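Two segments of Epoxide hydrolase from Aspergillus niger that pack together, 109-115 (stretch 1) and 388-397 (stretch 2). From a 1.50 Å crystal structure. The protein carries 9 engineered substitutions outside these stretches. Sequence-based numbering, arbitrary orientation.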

# COMPACT_ATOMS: atom_id res chain seq x y z
N ALA A 109 9.07 25.60 -36.38
CA ALA A 109 8.90 25.36 -34.94
C ALA A 109 9.29 23.94 -34.55
O ALA A 109 8.92 22.97 -35.22
CB ALA A 109 7.47 25.65 -34.52
N VAL A 110 10.04 23.82 -33.45
CA VAL A 110 10.49 22.52 -32.96
C VAL A 110 9.36 21.82 -32.19
O VAL A 110 8.86 22.36 -31.20
CB VAL A 110 11.73 22.64 -32.03
CG1 VAL A 110 12.26 21.26 -31.65
CG2 VAL A 110 12.82 23.48 -32.69
N PRO A 111 8.95 20.62 -32.64
CA PRO A 111 7.92 19.89 -31.90
C PRO A 111 8.46 19.24 -30.63
O PRO A 111 9.45 18.51 -30.68
CB PRO A 111 7.48 18.80 -32.89
CG PRO A 111 8.14 19.17 -34.22
CD PRO A 111 9.37 19.90 -33.85
N ILE A 112 7.82 19.53 -29.50
CA ILE A 112 8.20 18.92 -28.22
C ILE A 112 6.95 18.35 -27.55
O ILE A 112 5.92 19.02 -27.48
CB ILE A 112 8.87 19.94 -27.25
CG1 ILE A 112 10.00 20.71 -27.94
CG2 ILE A 112 9.41 19.23 -26.00
CD1 ILE A 112 10.50 21.91 -27.14
N ALA A 113 7.05 17.11 -27.08
CA ALA A 113 6.03 16.55 -26.19
C ALA A 113 6.62 16.46 -24.79
O ALA A 113 7.74 15.99 -24.61
CB ALA A 113 5.57 15.18 -26.66
N LEU A 114 5.84 16.92 -23.81
CA LEU A 114 6.28 16.94 -22.42
C LEU A 114 5.42 15.94 -21.65
O LEU A 114 4.19 16.02 -21.69
CB LEU A 114 6.17 18.35 -21.83
CG LEU A 114 6.98 19.43 -22.57
CD1 LEU A 114 6.11 20.17 -23.58
CD2 LEU A 114 7.60 20.42 -21.60
N LEU A 115 6.08 15.02 -20.96
CA LEU A 115 5.43 13.83 -20.41
C LEU A 115 5.42 13.78 -18.90
O LEU A 115 6.47 13.77 -18.25
CB LEU A 115 6.08 12.56 -20.96
CG LEU A 115 6.24 12.41 -22.47
CD1 LEU A 115 6.82 11.04 -22.78
CD2 LEU A 115 4.91 12.61 -23.19
N ASP A 388 16.09 25.30 -19.02
CA ASP A 388 16.91 24.14 -19.38
C ASP A 388 16.46 23.50 -20.68
O ASP A 388 17.29 23.21 -21.55
CB ASP A 388 16.89 23.09 -18.27
CG ASP A 388 17.66 23.52 -17.03
OD1 ASP A 388 18.19 24.65 -17.00
OD2 ASP A 388 17.73 22.70 -16.09
N LEU A 389 15.16 23.28 -20.82
CA LEU A 389 14.61 22.67 -22.03
C LEU A 389 14.94 23.51 -23.25
O LEU A 389 15.39 22.98 -24.27
CB LEU A 389 13.09 22.45 -21.93
CG LEU A 389 12.38 21.91 -23.18
CD1 LEU A 389 12.88 20.51 -23.57
CD2 LEU A 389 10.87 21.92 -23.00
N THR A 390 14.71 24.82 -23.15
CA THR A 390 14.98 25.76 -24.24
C THR A 390 16.45 25.71 -24.65
O THR A 390 16.77 25.61 -25.84
CB THR A 390 14.58 27.19 -23.86
OG1 THR A 390 13.18 27.23 -23.55
CG2 THR A 390 14.85 28.14 -25.02
N ALA A 391 17.34 25.76 -23.66
CA ALA A 391 18.79 25.67 -23.91
C ALA A 391 19.17 24.35 -24.57
O ALA A 391 20.01 24.32 -25.48
CB ALA A 391 19.57 25.88 -22.63
N PHE A 392 18.53 23.26 -24.13
CA PHE A 392 18.79 21.93 -24.69
C PHE A 392 18.41 21.86 -26.17
O PHE A 392 19.18 21.37 -26.99
CB PHE A 392 18.05 20.86 -23.87
CG PHE A 392 18.14 19.47 -24.46
CD1 PHE A 392 19.33 18.75 -24.39
CD2 PHE A 392 17.03 18.88 -25.06
CE1 PHE A 392 19.42 17.46 -24.93
CE2 PHE A 392 17.11 17.60 -25.60
CZ PHE A 392 18.30 16.89 -25.53
N VAL A 393 17.22 22.36 -26.50
CA VAL A 393 16.73 22.36 -27.88
C VAL A 393 17.64 23.21 -28.77
O VAL A 393 18.02 22.78 -29.86
CB VAL A 393 15.26 22.86 -27.98
CG1 VAL A 393 14.81 22.90 -29.43
CG2 VAL A 393 14.32 21.98 -27.16
N GLU A 394 18.00 24.39 -28.28
CA GLU A 394 18.91 25.29 -29.01
C GLU A 394 20.25 24.62 -29.32
O GLU A 394 20.81 24.81 -30.40
CB GLU A 394 19.13 26.59 -28.24
CG GLU A 394 17.93 27.53 -28.27
CD GLU A 394 18.09 28.75 -27.37
OE1 GLU A 394 19.11 28.83 -26.63
OE2 GLU A 394 17.20 29.62 -27.38
N GLN A 395 20.74 23.82 -28.38
CA GLN A 395 22.01 23.12 -28.53
C GLN A 395 21.95 21.98 -29.56
O GLN A 395 22.87 21.84 -30.37
CB GLN A 395 22.50 22.59 -27.18
CG GLN A 395 23.86 21.89 -27.24
CD GLN A 395 24.29 21.28 -25.92
OE1 GLN A 395 24.73 20.13 -25.88
NE2 GLN A 395 24.18 22.04 -24.84
N VAL A 396 20.88 21.20 -29.53
CA VAL A 396 20.86 19.91 -30.24
C VAL A 396 20.02 19.84 -31.53
O VAL A 396 20.22 18.92 -32.33
CB VAL A 396 20.48 18.72 -29.30
CG1 VAL A 396 21.32 18.74 -28.02
CG2 VAL A 396 18.99 18.71 -28.97
N TRP A 397 19.10 20.78 -31.73
CA TRP A 397 18.15 20.68 -32.85
C TRP A 397 18.59 21.44 -34.11
O TRP A 397 19.11 22.55 -34.03
CB TRP A 397 16.76 21.15 -32.43
CG TRP A 397 15.71 21.02 -33.49
CD1 TRP A 397 15.34 21.97 -34.40
CD2 TRP A 397 14.88 19.88 -33.76
NE1 TRP A 397 14.34 21.50 -35.21
CE2 TRP A 397 14.04 20.22 -34.84
CE3 TRP A 397 14.77 18.61 -33.18
CZ2 TRP A 397 13.09 19.33 -35.36
CZ3 TRP A 397 13.82 17.72 -33.70
CH2 TRP A 397 13.00 18.09 -34.78

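Strand 110-115 packs against helix 388-396, a pairing whose touching residues are at least 275 positions apart in sequence. Their axes approach to 11.0 Å, with N-to-C directions 135° apart, so the chains run obliquely antiparallel: the start of the strand lies near the end of the helix, where the CA atoms of Val110 and Trp397 are 7.9 Å apart. No hydrogen bond crosses the contact. Backbone bonds of the i to i+4 kind run along stretch 2, such as Val393 N to Leu389 O (3.0 Å) and Trp397 N to Val393 O (2.9 Å), and it meets the strand through apolar side chains, burying 314 Å² in total.

Val110 contributes most. With chi1 in the t rotamer, its CG2 lies over one face of the Trp397 indole, 3.7 Å from the centroid of the five-membered ring and 24° off its normal, a CH-pi contact; CG2 is 3.4 Å from Trp397 CD1. Val110 also packs on Val393, with CG1 to CG1 at 3.8 Å. Trp397 also reaches Pro111, whose CD is 4.1 Å from Trp397 CZ2.

Further along the strand, Leu389 receives two residues: its CD2 lies 4.2 Å from Ile112 CD1 and 3.9 Å from Leu114 CD2. Ile112 CD1 also touches Val393 CG2 at 3.8 Å, linking successive helical turns through van der Waals contact.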